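Long-range contacts in serine protease pet (Escherichia coli, PDB 4OM9), which is an autotransporter enterotoxin of enteroaggregative strains that acts as a serine peptidase, probably on the host cytoskeletal protein alpha-fodrin: residues A[811-816]-A[834-839]; A[841-846]-A[862-867]; A[852-857]-A[877-882]; A[894-899]-A[928-933]. One frame throughout, in Å; residues are numbered along the deposited sequence.

Contact 1 (A[811-816]-A[834-839]); sequences TGNSEL and IFNTLT
The main polar link between 811-816 and 834-839 is made by a side chain: Asn813 OD1 accepts from the backbone N of Thr837 at 2.6 Å. The bond is nearly straight, 170° at the hydrogen, and the N-H arrives nearly along the C=O axis of the amide. The first torsion of Asn813 (chi1 -85°) sets CG beside its own backbone N and anti to the carbonyl carbon, and OD1 at the end of the side chain makes the contact. The same oxygen also packs against Asn836, 3.3 Å from Asn836 CB.

Backbone bonds are weaker. Ser814 N gives a weak, bent bond to Thr837 O, 3.3 Å long, and Thr839 N returns a weak one to Ser814 O at 3.1 Å. Ser814 O is also approached by a CA-H of Leu838, with Leu838 CA 3.4 Å away. One polar side chain is turned back on its own segment: Ser814 OG donates to Gly812 O at 2.9 Å from above the carbonyl plane, and has a further weak bond to Ile794.

Other packing is slight. Thr839 CB lies 4.1 Å from Ser814 O, while the Leu816 side chain also packs on Leu801. At the other end, Asn836 N is held by Asp860.

The two runs point the same way, their directions 15° apart, which is consistent with successive coils of the chain. Such parallel stacking of neighbouring coils is characteristic of the beta-helix of autotransporter passenger domains, here probably with irregular rungs near its C-terminal end.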
loop_
_atom_site.group_PDB
_atom_site.type_symbol
_atom_site.label_atom_id
_atom_site.label_comp_id
_atom_site.label_asym_id
_atom_site.label_seq_id
_atom_site.Cartn_x
_atom_site.Cartn_y
_atom_site.Cartn_z
ATOM N N THR A 811 -45.361 9.051 -4.081
ATOM C CA THR A 811 -45.659 10.456 -4.356
ATOM C C THR A 811 -45.833 10.751 -5.841
ATOM O O THR A 811 -46.060 11.900 -6.226
ATOM C CB THR A 811 -44.549 11.401 -3.800
ATOM O OG1 THR A 811 -43.246 10.922 -4.178
ATOM C CG2 THR A 811 -44.633 11.512 -2.281
ATOM N N GLY A 812 -45.722 9.724 -6.673
ATOM C CA GLY A 812 -45.866 9.918 -8.104
ATOM C C GLY A 812 -46.287 8.680 -8.869
ATOM O O GLY A 812 -46.266 7.567 -8.338
ATOM N N ASN A 813 -46.679 8.886 -10.123
ATOM C CA ASN A 813 -47.015 7.793 -11.032
ATOM C C ASN A 813 -45.843 6.851 -11.253
ATOM O O ASN A 813 -44.873 7.210 -11.918
ATOM C CB ASN A 813 -47.476 8.342 -12.383
ATOM C CG ASN A 813 -48.951 8.679 -12.404
ATOM O OD1 ASN A 813 -49.719 8.209 -11.571
ATOM N ND2 ASN A 813 -49.353 9.497 -13.366
ATOM N N SER A 814 -45.931 5.648 -10.697
ATOM C CA SER A 814 -44.855 4.672 -10.827
ATOM C C SER A 814 -45.261 3.517 -11.745
ATOM O O SER A 814 -46.249 2.829 -11.482
ATOM C CB SER A 814 -44.462 4.137 -9.448
ATOM O OG SER A 814 -44.635 5.128 -8.452
ATOM N N GLU A 815 -44.517 3.317 -12.834
ATOM C CA GLU A 815 -44.739 2.144 -13.681
ATOM C C GLU A 815 -43.572 1.168 -13.542
ATOM O O GLU A 815 -42.562 1.250 -14.237
ATOM C CB GLU A 815 -44.971 2.535 -15.152
ATOM C CG GLU A 815 -43.930 3.425 -15.807
ATOM C CD GLU A 815 -44.271 3.748 -17.251
ATOM O OE1 GLU A 815 -44.975 4.755 -17.490
ATOM O OE2 GLU A 815 -43.835 2.992 -18.147
ATOM N N LEU A 816 -43.742 0.238 -12.611
ATOM C CA LEU A 816 -42.723 -0.738 -12.251
ATOM C C LEU A 816 -42.950 -2.082 -12.934
ATOM O O LEU A 816 -44.097 -2.495 -13.143
ATOM C CB LEU A 816 -42.715 -0.918 -10.737
ATOM C CG LEU A 816 -41.812 -1.982 -10.139
ATOM C CD1 LEU A 816 -40.366 -1.596 -10.368
ATOM C CD2 LEU A 816 -42.117 -2.116 -8.671
ATOM N N ILE A 834 -54.366 15.168 -5.906
ATOM C CA ILE A 834 -53.578 14.714 -7.047
ATOM C C ILE A 834 -53.337 13.214 -6.924
ATOM O O ILE A 834 -52.512 12.766 -6.131
ATOM C CB ILE A 834 -52.234 15.464 -7.148
ATOM C CG1 ILE A 834 -52.456 16.966 -6.951
ATOM C CG2 ILE A 834 -51.571 15.188 -8.488
ATOM C CD1 ILE A 834 -51.211 17.803 -7.077
ATOM N N PHE A 835 -54.073 12.445 -7.715
ATOM C CA PHE A 835 -54.115 10.997 -7.574
ATOM C C PHE A 835 -53.207 10.303 -8.584
ATOM O O PHE A 835 -53.043 10.782 -9.705
ATOM C CB PHE A 835 -55.561 10.514 -7.720
ATOM C CG PHE A 835 -56.494 11.113 -6.708
ATOM C CD1 PHE A 835 -56.610 10.562 -5.442
ATOM C CD2 PHE A 835 -57.234 12.243 -7.013
ATOM C CE1 PHE A 835 -57.454 11.121 -4.503
ATOM C CE2 PHE A 835 -58.080 12.806 -6.079
ATOM C CZ PHE A 835 -58.192 12.244 -4.824
ATOM N N ASN A 836 -52.630 9.170 -8.187
ATOM C CA ASN A 836 -51.603 8.516 -8.998
ATOM C C ASN A 836 -51.837 7.030 -9.226
ATOM O O ASN A 836 -52.561 6.388 -8.471
ATOM C CB ASN A 836 -50.231 8.714 -8.349
ATOM C CG ASN A 836 -49.825 10.167 -8.295
ATOM O OD1 ASN A 836 -49.958 10.896 -9.278
ATOM N ND2 ASN A 836 -49.339 10.604 -7.139
ATOM N N THR A 837 -51.199 6.486 -10.260
ATOM C CA THR A 837 -51.341 5.070 -10.588
ATOM C C THR A 837 -50.032 4.280 -10.479
ATOM O O THR A 837 -49.016 4.635 -11.080
ATOM C CB THR A 837 -51.918 4.881 -12.012
ATOM O OG1 THR A 837 -53.297 5.276 -12.031
ATOM C CG2 THR A 837 -51.833 3.427 -12.439
ATOM N N LEU A 838 -50.076 3.214 -9.686
ATOM C CA LEU A 838 -49.039 2.190 -9.668
ATOM C C LEU A 838 -49.392 1.163 -10.741
ATOM O O LEU A 838 -50.550 0.773 -10.857
ATOM C CB LEU A 838 -48.958 1.530 -8.286
ATOM C CG LEU A 838 -47.709 0.798 -7.772
ATOM C CD1 LEU A 838 -48.013 0.141 -6.430
ATOM C CD2 LEU A 838 -47.150 -0.233 -8.746
ATOM N N THR A 839 -48.376 0.570 -11.345
ATOM C CA THR A 839 -48.572 -0.375 -12.423
ATOM C C THR A 839 -47.527 -1.504 -12.602
ATOM O O THR A 839 -46.606 -1.352 -13.362
ATOM C CB THR A 839 -48.679 0.443 -13.713
ATOM O OG1 THR A 839 -49.820 1.278 -13.628
ATOM C CG2 THR A 839 -48.806 -0.410 -14.906
#

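Contact 2 (A[841-846]-A[862-867]); sequences DELTTS and LIVKNK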
loop_
_atom_site.group_PDB
_atom_site.type_symbol
_atom_site.label_atom_id
_atom_site.label_comp_id
_atom_site.label_asym_id
_atom_site.label_seq_id
_atom_site.Cartn_x
_atom_site.Cartn_y
_atom_site.Cartn_z
ATOM N N ASP A 841 -46.250 -5.929 -13.282
ATOM C CA ASP A 841 -46.282 -6.983 -14.333
ATOM C C ASP A 841 -45.946 -8.359 -13.806
ATOM O O ASP A 841 -45.548 -9.243 -14.546
ATOM C CB ASP A 841 -45.278 -6.710 -15.443
ATOM C CG ASP A 841 -45.729 -5.657 -16.370
ATOM O OD1 ASP A 841 -46.601 -4.870 -15.980
ATOM O OD2 ASP A 841 -45.202 -5.612 -17.490
ATOM N N GLU A 842 -46.100 -8.518 -12.512
ATOM C CA GLU A 842 -45.977 -9.791 -11.873
ATOM C C GLU A 842 -46.019 -9.495 -10.408
ATOM O O GLU A 842 -45.114 -9.770 -9.673
ATOM C CB GLU A 842 -44.702 -10.507 -12.280
ATOM C CG GLU A 842 -44.532 -11.856 -11.604
ATOM C CD GLU A 842 -43.832 -12.867 -12.463
ATOM O OE1 GLU A 842 -43.604 -12.586 -13.640
ATOM O OE2 GLU A 842 -43.515 -13.953 -11.964
ATOM N N LEU A 843 -47.100 -8.879 -10.003
ATOM C CA LEU A 843 -47.306 -8.490 -8.607
ATOM C C LEU A 843 -47.712 -9.674 -7.742
ATOM O O LEU A 843 -48.894 -10.000 -7.631
ATOM C CB LEU A 843 -48.359 -7.383 -8.503
ATOM C CG LEU A 843 -48.705 -6.884 -7.098
ATOM C CD1 LEU A 843 -47.445 -6.636 -6.289
ATOM C CD2 LEU A 843 -49.520 -5.613 -7.192
ATOM N N THR A 844 -46.722 -10.302 -7.117
ATOM C CA THR A 844 -46.945 -11.486 -6.302
ATOM C C THR A 844 -46.932 -11.154 -4.810
ATOM O O THR A 844 -46.165 -11.739 -4.052
ATOM C CB THR A 844 -45.874 -12.559 -6.585
ATOM O OG1 THR A 844 -45.435 -12.458 -7.946
ATOM C CG2 THR A 844 -46.412 -13.954 -6.323
ATOM N N THR A 845 -47.774 -10.214 -4.390
ATOM C CA THR A 845 -47.789 -9.782 -2.993
ATOM C C THR A 845 -48.271 -10.887 -2.062
ATOM O O THR A 845 -49.407 -11.356 -2.162
ATOM C CB THR A 845 -48.671 -8.541 -2.788
ATOM O OG1 THR A 845 -48.992 -8.407 -1.396
ATOM C CG2 THR A 845 -49.961 -8.643 -3.598
ATOM N N SER A 846 -47.396 -11.292 -1.147
ATOM C CA SER A 846 -47.676 -12.422 -0.269
ATOM C C SER A 846 -48.256 -12.009 1.075
ATOM O O SER A 846 -48.450 -12.861 1.947
ATOM C CB SER A 846 -46.406 -13.250 -0.041
ATOM O OG SER A 846 -46.632 -14.286 0.908
ATOM N N LEU A 862 -54.861 1.825 -11.186
ATOM C CA LEU A 862 -55.184 0.643 -11.976
ATOM C C LEU A 862 -53.935 -0.251 -12.006
ATOM O O LEU A 862 -53.099 -0.129 -12.904
ATOM C CB LEU A 862 -55.616 1.032 -13.396
ATOM C CG LEU A 862 -56.018 2.491 -13.659
ATOM C CD1 LEU A 862 -56.035 2.788 -15.148
ATOM C CD2 LEU A 862 -57.370 2.801 -13.072
ATOM N N ILE A 863 -53.805 -1.136 -11.019
ATOM C CA ILE A 863 -52.539 -1.825 -10.769
ATOM C C ILE A 863 -52.153 -2.915 -11.764
ATOM O O ILE A 863 -51.943 -2.662 -12.949
ATOM C CB ILE A 863 -52.523 -2.477 -9.369
ATOM N N VAL A 864 -52.060 -4.133 -11.241
ATOM C CA VAL A 864 -51.318 -5.219 -11.867
ATOM C C VAL A 864 -51.883 -5.647 -13.220
ATOM O O VAL A 864 -53.082 -5.895 -13.361
ATOM C CB VAL A 864 -51.247 -6.424 -10.899
ATOM C CG1 VAL A 864 -52.483 -6.476 -10.019
ATOM C CG2 VAL A 864 -51.057 -7.711 -11.641
ATOM N N LYS A 865 -51.000 -5.725 -14.211
ATOM C CA LYS A 865 -51.403 -5.968 -15.590
ATOM C C LYS A 865 -51.389 -7.451 -15.958
ATOM O O LYS A 865 -52.261 -7.915 -16.695
ATOM C CB LYS A 865 -50.497 -5.186 -16.546
ATOM C CG LYS A 865 -51.094 -4.953 -17.922
ATOM C CD LYS A 865 -50.263 -3.971 -18.734
ATOM C CE LYS A 865 -49.062 -4.644 -19.379
ATOM N NZ LYS A 865 -49.455 -5.540 -20.503
ATOM N N ASN A 866 -50.408 -8.192 -15.446
ATOM C CA ASN A 866 -50.240 -9.595 -15.826
ATOM C C ASN A 866 -50.258 -10.580 -14.651
ATOM O O ASN A 866 -49.587 -11.612 -14.676
ATOM C CB ASN A 866 -48.949 -9.764 -16.628
ATOM C CG ASN A 866 -49.071 -9.225 -18.042
ATOM O OD1 ASN A 866 -50.035 -9.518 -18.748
ATOM N ND2 ASN A 866 -48.100 -8.423 -18.457
ATOM N N LYS A 867 -51.026 -10.231 -13.622
ATOM C CA LYS A 867 -51.511 -11.179 -12.615
ATOM C C LYS A 867 -50.448 -11.899 -11.781
ATOM O O LYS A 867 -49.362 -11.374 -11.543
ATOM C CB LYS A 867 -52.406 -12.225 -13.291
ATOM C CG LYS A 867 -53.821 -11.741 -13.602
ATOM C CD LYS A 867 -53.865 -10.771 -14.772
ATOM C CE LYS A 867 -53.516 -11.458 -16.084
ATOM N NZ LYS A 867 -54.557 -12.440 -16.493
#
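The carboxylate of Asp841 and the amide of Asn866 lie alongside one another with their planes 75° apart, so they are not stacked. Asp841 OD2 and Asn866 ND2 are 4.2 Å apart, too far for a hydrogen bond. Beside the other carboxylate oxygen runs the start of the Lys865 chain, whose CB is 3.9 Å from Asp841 OD1. That lysine bends at chi3 and chi4, and its NZ stays 5.2 Å from Asp841 OD2; the opposite charges could attract without forming a salt bridge.

The apolar part is a single pair. Leu843 and Val864 cross at about a right angle, CB against CB at 3.9 Å. Leu843 CG is anti to the backbone N (chi1 179°), and beyond it Leu843 CD2 lies 4.2 Å from Val864 CG1. Backbone atoms add only van der Waals contact: Lys867 O lies 3.8 Å from Glu842 CA.

No hydrogen bond spans the two segments themselves. Just before 841-846, however, Val840 pairs by backbone with Lys865, so the two chains are hydrogen-bonded beside the contact; Thr844 pairs with Leu819, and Lys867 NZ reaches away to Pro898 O and the carboxylate of Glu899. Within 841-846, Thr844 OG1 donates to Glu842 O at 3.2 Å, coming in well above the carbonyl plane. Side-chain packing beside a backbone pairing is consistent with successive turns of chain in the C-terminal part of the beta-helical passenger domain.

Contact 3 (A[852-857]-A[877-882]); sequences MRTNTQ and VDFIEK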
loop_
_atom_site.group_PDB
_atom_site.type_symbol
_atom_site.label_atom_id
_atom_site.label_comp_id
_atom_site.label_asym_id
_atom_site.label_seq_id
_atom_site.Cartn_x
_atom_site.Cartn_y
_atom_site.Cartn_z
ATOM N N MET A 852 -55.061 3.073 -0.348
ATOM C CA MET A 852 -55.263 3.978 -1.477
ATOM C C MET A 852 -56.195 5.132 -1.111
ATOM O O MET A 852 -56.951 5.047 -0.146
ATOM C CB MET A 852 -55.819 3.201 -2.672
ATOM C CG MET A 852 -55.159 1.844 -2.849
ATOM S SD MET A 852 -55.184 1.241 -4.542
ATOM C CE MET A 852 -54.268 -0.289 -4.376
ATOM N N ARG A 853 -56.143 6.212 -1.881
ATOM C CA ARG A 853 -56.932 7.394 -1.556
ATOM C C ARG A 853 -57.981 7.716 -2.612
ATOM O O ARG A 853 -57.882 7.276 -3.755
ATOM C CB ARG A 853 -56.022 8.610 -1.371
ATOM C CG ARG A 853 -54.896 8.419 -0.378
ATOM C CD ARG A 853 -54.107 9.710 -0.211
ATOM N NE ARG A 853 -53.670 10.259 -1.493
ATOM C CZ ARG A 853 -53.332 11.530 -1.688
ATOM N NH1 ARG A 853 -53.385 12.395 -0.685
ATOM N NH2 ARG A 853 -52.949 11.943 -2.889
ATOM N N THR A 854 -58.986 8.485 -2.198
ATOM C CA THR A 854 -59.972 9.095 -3.087
ATOM C C THR A 854 -60.779 10.102 -2.278
ATOM O O THR A 854 -60.889 9.971 -1.058
ATOM C CB THR A 854 -60.917 8.067 -3.717
ATOM O OG1 THR A 854 -61.874 8.743 -4.543
ATOM C CG2 THR A 854 -61.654 7.293 -2.638
ATOM N N ASN A 855 -61.325 11.117 -2.940
ATOM C CA ASN A 855 -62.220 12.042 -2.249
ATOM C C ASN A 855 -63.669 11.528 -2.279
ATOM O O ASN A 855 -64.320 11.485 -1.235
ATOM C CB ASN A 855 -62.113 13.461 -2.832
ATOM C CG ASN A 855 -62.455 13.527 -4.310
ATOM O OD1 ASN A 855 -61.598 13.306 -5.168
ATOM N ND2 ASN A 855 -63.712 13.855 -4.615
ATOM N N THR A 856 -64.148 11.119 -3.456
ATOM C CA THR A 856 -65.464 10.483 -3.609
ATOM C C THR A 856 -65.766 10.107 -5.056
ATOM O O THR A 856 -66.073 8.948 -5.359
ATOM C CB THR A 856 -66.625 11.386 -3.115
ATOM O OG1 THR A 856 -66.603 11.458 -1.684
ATOM C CG2 THR A 856 -67.978 10.819 -3.558
ATOM N N GLN A 857 -65.707 11.097 -5.939
ATOM C CA GLN A 857 -66.124 10.918 -7.324
ATOM C C GLN A 857 -64.905 10.861 -8.235
ATOM O O GLN A 857 -65.026 10.722 -9.452
ATOM C CB GLN A 857 -67.073 12.050 -7.744
ATOM C CG GLN A 857 -68.078 11.680 -8.833
ATOM C CD GLN A 857 -69.514 12.029 -8.454
ATOM O OE1 GLN A 857 -69.872 12.032 -7.276
ATOM N NE2 GLN A 857 -70.340 12.327 -9.453
ATOM N N VAL A 877 -58.097 1.840 1.998
ATOM C CA VAL A 877 -58.545 3.234 1.507
ATOM C C VAL A 877 -58.666 4.563 2.392
ATOM O O VAL A 877 -58.887 4.419 3.568
ATOM C CB VAL A 877 -60.023 3.179 1.100
ATOM C CG1 VAL A 877 -60.276 2.344 -0.142
ATOM C CG2 VAL A 877 -60.880 2.771 2.289
ATOM N N ASP A 878 -58.653 5.814 1.837
ATOM C CA ASP A 878 -59.176 7.078 2.538
ATOM C C ASP A 878 -59.205 8.605 1.994
ATOM O O ASP A 878 -58.611 8.921 0.987
ATOM C CB ASP A 878 -58.855 7.084 4.019
ATOM C CG ASP A 878 -60.114 6.984 4.887
ATOM O OD1 ASP A 878 -60.656 5.876 5.055
ATOM O OD2 ASP A 878 -60.563 8.016 5.412
ATOM N N PHE A 879 -59.889 9.530 2.712
ATOM C CA PHE A 879 -60.822 10.589 2.195
ATOM C C PHE A 879 -60.761 12.131 2.485
ATOM O O PHE A 879 -59.768 12.626 2.968
ATOM C CB PHE A 879 -62.245 10.194 2.597
ATOM C CG PHE A 879 -62.673 8.840 2.122
ATOM C CD1 PHE A 879 -62.391 8.417 0.844
ATOM C CD2 PHE A 879 -63.372 8.002 2.959
ATOM C CE1 PHE A 879 -62.788 7.178 0.419
ATOM C CE2 PHE A 879 -63.778 6.768 2.537
ATOM C CZ PHE A 879 -63.487 6.356 1.267
ATOM N N ILE A 880 -61.865 12.860 2.176
ATOM C CA ILE A 880 -62.051 14.273 2.492
ATOM C C ILE A 880 -63.496 14.719 2.246
ATOM O O ILE A 880 -63.749 15.906 2.055
ATOM C CB ILE A 880 -61.100 15.191 1.677
ATOM C CG1 ILE A 880 -60.590 14.481 0.420
ATOM C CG2 ILE A 880 -59.937 15.665 2.538
ATOM C CD1 ILE A 880 -59.539 15.259 -0.338
ATOM N N GLU A 881 -64.437 13.774 2.244
ATOM C CA GLU A 881 -65.859 14.112 2.125
ATOM C C GLU A 881 -66.638 13.629 3.348
ATOM O O GLU A 881 -66.626 12.440 3.682
ATOM C CB GLU A 881 -66.480 13.518 0.853
ATOM C CG GLU A 881 -67.855 14.115 0.494
ATOM C CD GLU A 881 -68.920 13.061 0.162
ATOM O OE1 GLU A 881 -69.575 13.196 -0.894
ATOM O OE2 GLU A 881 -69.122 12.120 0.961
ATOM N N LYS A 882 -67.328 14.560 3.998
ATOM C CA LYS A 882 -68.004 14.287 5.263
ATOM C C LYS A 882 -69.356 13.592 5.072
ATOM O O LYS A 882 -70.412 14.186 5.308
ATOM C CB LYS A 882 -68.189 15.592 6.047
ATOM C CG LYS A 882 -66.914 16.437 6.187
ATOM C CD LYS A 882 -65.832 15.726 6.993
ATOM C CE LYS A 882 -64.574 16.583 7.098
ATOM N NZ LYS A 882 -63.485 15.931 7.883
#
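Thr854 and Phe879 meet through their first torsions: Thr854 OG1 stands anti to the backbone N (chi1 178°), which puts CG2 in the crowded position between N and the carbonyl carbon, and Phe879 CG lies anti to its carbonyl carbon (chi1 -57°). The two side chains then run next to each other, with Thr854 CG2 3.3 Å from Phe879 CE1. The threonine hydroxyl is thereby turned to another partner, Gln858 O.

Asp878 forms a parallel beta bridge around Arg853. Its N donates to Met852 O at 2.7 Å, in the carbonyl plane, and its O accepts from Thr854 N at 3.2 Å, with the donor 41° above the Asp878 carbonyl plane. Val877 and Arg853 add CA-H contacts to the same two oxygens.

Farther along, Asn855 CB packs on Ile880 CG1 at 3.7 Å, and Thr856 OG1 lies 3.3 Å from Glu881 CB.

Both segments of this surface contact lie in loops beyond strand 794-796, and loop residues flank the pair: Arg853 NH2 makes a weak hydrogen bond to Gly831 O, Ile880 packs on Asn833, and Asp878 on Phe915.

Contact 4 (A[894-899]-A[928-933]); sequences LVKAPE and DGKSVW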
loop_
_atom_site.group_PDB
_atom_site.type_symbol
_atom_site.label_atom_id
_atom_site.label_comp_id
_atom_site.label_asym_id
_atom_site.label_seq_id
_atom_site.Cartn_x
_atom_site.Cartn_y
_atom_site.Cartn_z
ATOM N N LEU A 894 -60.147 -0.126 -8.409
ATOM C CA LEU A 894 -58.914 -0.020 -7.644
ATOM C C LEU A 894 -57.783 -0.889 -8.203
ATOM O O LEU A 894 -56.617 -0.659 -7.883
ATOM C CB LEU A 894 -59.176 -0.365 -6.174
ATOM C CG LEU A 894 -60.079 0.603 -5.395
ATOM C CD1 LEU A 894 -60.091 0.256 -3.914
ATOM C CD2 LEU A 894 -59.654 2.053 -5.590
ATOM N N VAL A 895 -58.113 -1.885 -9.023
ATOM C CA VAL A 895 -57.084 -2.624 -9.764
ATOM C C VAL A 895 -57.547 -2.945 -11.186
ATOM O O VAL A 895 -58.632 -2.530 -11.600
ATOM C CB VAL A 895 -56.677 -3.956 -9.075
ATOM C CG1 VAL A 895 -56.340 -3.754 -7.595
ATOM C CG2 VAL A 895 -57.754 -4.983 -9.246
ATOM N N LYS A 896 -56.714 -3.682 -11.923
ATOM C CA LYS A 896 -57.012 -4.064 -13.304
ATOM C C LYS A 896 -56.251 -5.315 -13.751
ATOM O O LYS A 896 -55.474 -5.264 -14.706
ATOM C CB LYS A 896 -56.692 -2.909 -14.264
ATOM C CG LYS A 896 -57.876 -2.011 -14.615
ATOM C CD LYS A 896 -57.587 -1.212 -15.876
ATOM C CE LYS A 896 -58.744 -0.300 -16.254
ATOM N NZ LYS A 896 -58.881 0.857 -15.327
ATOM N N ALA A 897 -56.484 -6.435 -13.071
ATOM C CA ALA A 897 -55.853 -7.705 -13.430
ATOM C C ALA A 897 -56.833 -8.625 -14.158
ATOM O O ALA A 897 -57.706 -9.225 -13.530
ATOM C CB ALA A 897 -55.306 -8.392 -12.193
ATOM N N PRO A 898 -56.682 -8.741 -15.489
ATOM C CA PRO A 898 -57.587 -9.499 -16.368
ATOM C C PRO A 898 -57.699 -10.988 -16.033
ATOM O O PRO A 898 -56.684 -11.656 -15.840
ATOM C CB PRO A 898 -56.966 -9.307 -17.760
ATOM C CG PRO A 898 -55.557 -8.883 -17.508
ATOM C CD PRO A 898 -55.609 -8.082 -16.251
ATOM N N GLU A 899 -58.935 -11.485 -15.967
ATOM C CA GLU A 899 -59.248 -12.892 -15.687
ATOM C C GLU A 899 -58.730 -13.365 -14.325
ATOM O O GLU A 899 -59.484 -13.943 -13.539
ATOM C CB GLU A 899 -58.701 -13.793 -16.800
ATOM C CG GLU A 899 -58.659 -15.274 -16.447
ATOM C CD GLU A 899 -57.257 -15.750 -16.116
ATOM O OE1 GLU A 899 -56.289 -15.113 -16.583
ATOM O OE2 GLU A 899 -57.120 -16.754 -15.389
ATOM N N ASP A 928 -65.192 -6.865 -18.044
ATOM C CA ASP A 928 -64.545 -8.064 -18.594
ATOM C C ASP A 928 -63.783 -8.881 -17.549
ATOM O O ASP A 928 -64.245 -9.050 -16.419
ATOM C CB ASP A 928 -63.610 -7.694 -19.759
ATOM C CG ASP A 928 -62.579 -6.640 -19.390
ATOM O OD1 ASP A 928 -62.893 -5.437 -19.515
ATOM O OD2 ASP A 928 -61.454 -7.011 -18.987
ATOM N N GLY A 929 -62.619 -9.393 -17.940
ATOM C CA GLY A 929 -61.816 -10.225 -17.064
ATOM C C GLY A 929 -61.072 -9.455 -15.992
ATOM O O GLY A 929 -60.638 -10.034 -14.996
ATOM N N LYS A 930 -60.908 -8.153 -16.198
ATOM C CA LYS A 930 -60.241 -7.310 -15.214
ATOM C C LYS A 930 -61.003 -7.329 -13.891
ATOM O O LYS A 930 -62.015 -6.646 -13.734
ATOM C CB LYS A 930 -60.100 -5.880 -15.739
ATOM C CG LYS A 930 -59.208 -5.759 -16.967
ATOM C CD LYS A 930 -59.328 -4.384 -17.608
ATOM C CE LYS A 930 -58.383 -4.231 -18.793
ATOM N NZ LYS A 930 -56.954 -4.219 -18.376
ATOM N N SER A 931 -60.517 -8.135 -12.951
ATOM C CA SER A 931 -61.157 -8.285 -11.650
ATOM C C SER A 931 -60.908 -7.065 -10.777
ATOM O O SER A 931 -59.932 -7.025 -10.040
ATOM C CB SER A 931 -60.642 -9.540 -10.943
ATOM O OG SER A 931 -59.944 -10.381 -11.845
ATOM N N VAL A 932 -61.786 -6.074 -10.853
ATOM C CA VAL A 932 -61.582 -4.828 -10.121
ATOM C C VAL A 932 -62.130 -4.881 -8.699
ATOM O O VAL A 932 -62.643 -5.905 -8.253
ATOM C CB VAL A 932 -62.235 -3.638 -10.843
ATOM C CG1 VAL A 932 -61.782 -3.586 -12.292
ATOM C CG2 VAL A 932 -63.751 -3.733 -10.754
ATOM N N TRP A 933 -61.998 -3.759 -7.997
ATOM C CA TRP A 933 -62.528 -3.585 -6.647
ATOM C C TRP A 933 -63.318 -2.262 -6.584
ATOM O O TRP A 933 -62.884 -1.264 -7.160
ATOM C CB TRP A 933 -61.385 -3.592 -5.625
ATOM C CG TRP A 933 -61.035 -4.945 -5.016
ATOM C CD1 TRP A 933 -61.305 -5.357 -3.744
ATOM C CD2 TRP A 933 -60.330 -6.037 -5.645
ATOM N NE1 TRP A 933 -60.827 -6.630 -3.541
ATOM C CE2 TRP A 933 -60.229 -7.067 -4.685
ATOM C CE3 TRP A 933 -59.790 -6.240 -6.912
ATOM C CZ2 TRP A 933 -59.609 -8.286 -4.970
ATOM C CZ3 TRP A 933 -59.171 -7.451 -7.184
ATOM C CH2 TRP A 933 -59.087 -8.456 -6.217
#
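Segments 894-899 and 928-933 run roughly antiparallel, their directions 154° apart, and Ser931 N donates to Ala897 O at 3.1 Å in a fairly straight bond (164°) that comes in from above the carbonyl plane. Ser931 is the centre of an inverse gamma turn. Its hydroxyl sits among acceptors: OG is 3.0 Å from Ala897 O and 3.2 Å from Gly929 O, and which of the two it bonds is not settled. At the start of the segment, Asp928 OD2 accepts from Lys930 N, from above the carboxylate plane, making an Asx turn.

The buried end is apolar. Val895 CG2 touches both the backbone and the indole, 3.1 Å from Ser931 O and 3.3 Å from Trp933 CE3. The first torsion (chi1 -50°) turns CG1 beside the backbone N and leaves CG2 between N and the carbonyl carbon, the branch that meets the ring. Leu894 CB packs on Trp933 CB at 3.9 Å, and from the partner chain Val932 CG1 comes 3.4 Å from Val895 O. Phe906 meets the tryptophan ring edge-to-face.

Nearer the surface, the lysine chains of Lys896 and Lys930 cross obliquely, Lys896 CD 4.0 Å from Lys930 NZ. Their two ammonium groups remain apart, each with its own bend at chi4. Lys930 CG also reaches the Pro898 backbone.

An antiparallel pairing with a tryptophan at its buried end contrasts with the parallel coils of the beta-helix, and is consistent with the C-terminal capping region found in autotransporter passenger domains.

All four contacts lie at the C-terminal end of the passenger domain, beyond strand 794-796. Contacts 1 and 3 pair chains running the same way, whereas contact 4 is antiparallel and has the most buried residues; contacts 1, 2 and 4 are partly buried, while contact 3 lies at the surface. Their chemistry differs accordingly: a side-chain amide in contact 1, a single beta bridge in contact 3, an aromatic end in contact 4, and no hydrogen bond across contact 2. Contacts 2 and 4, with centres about 11 Å apart, touch where Leu862 packs on Lys896 and Lys865 on Pro898. The Phe835 ring of contact 1 packs on 852-857, and Thr837 and Thr839 touch Leu862.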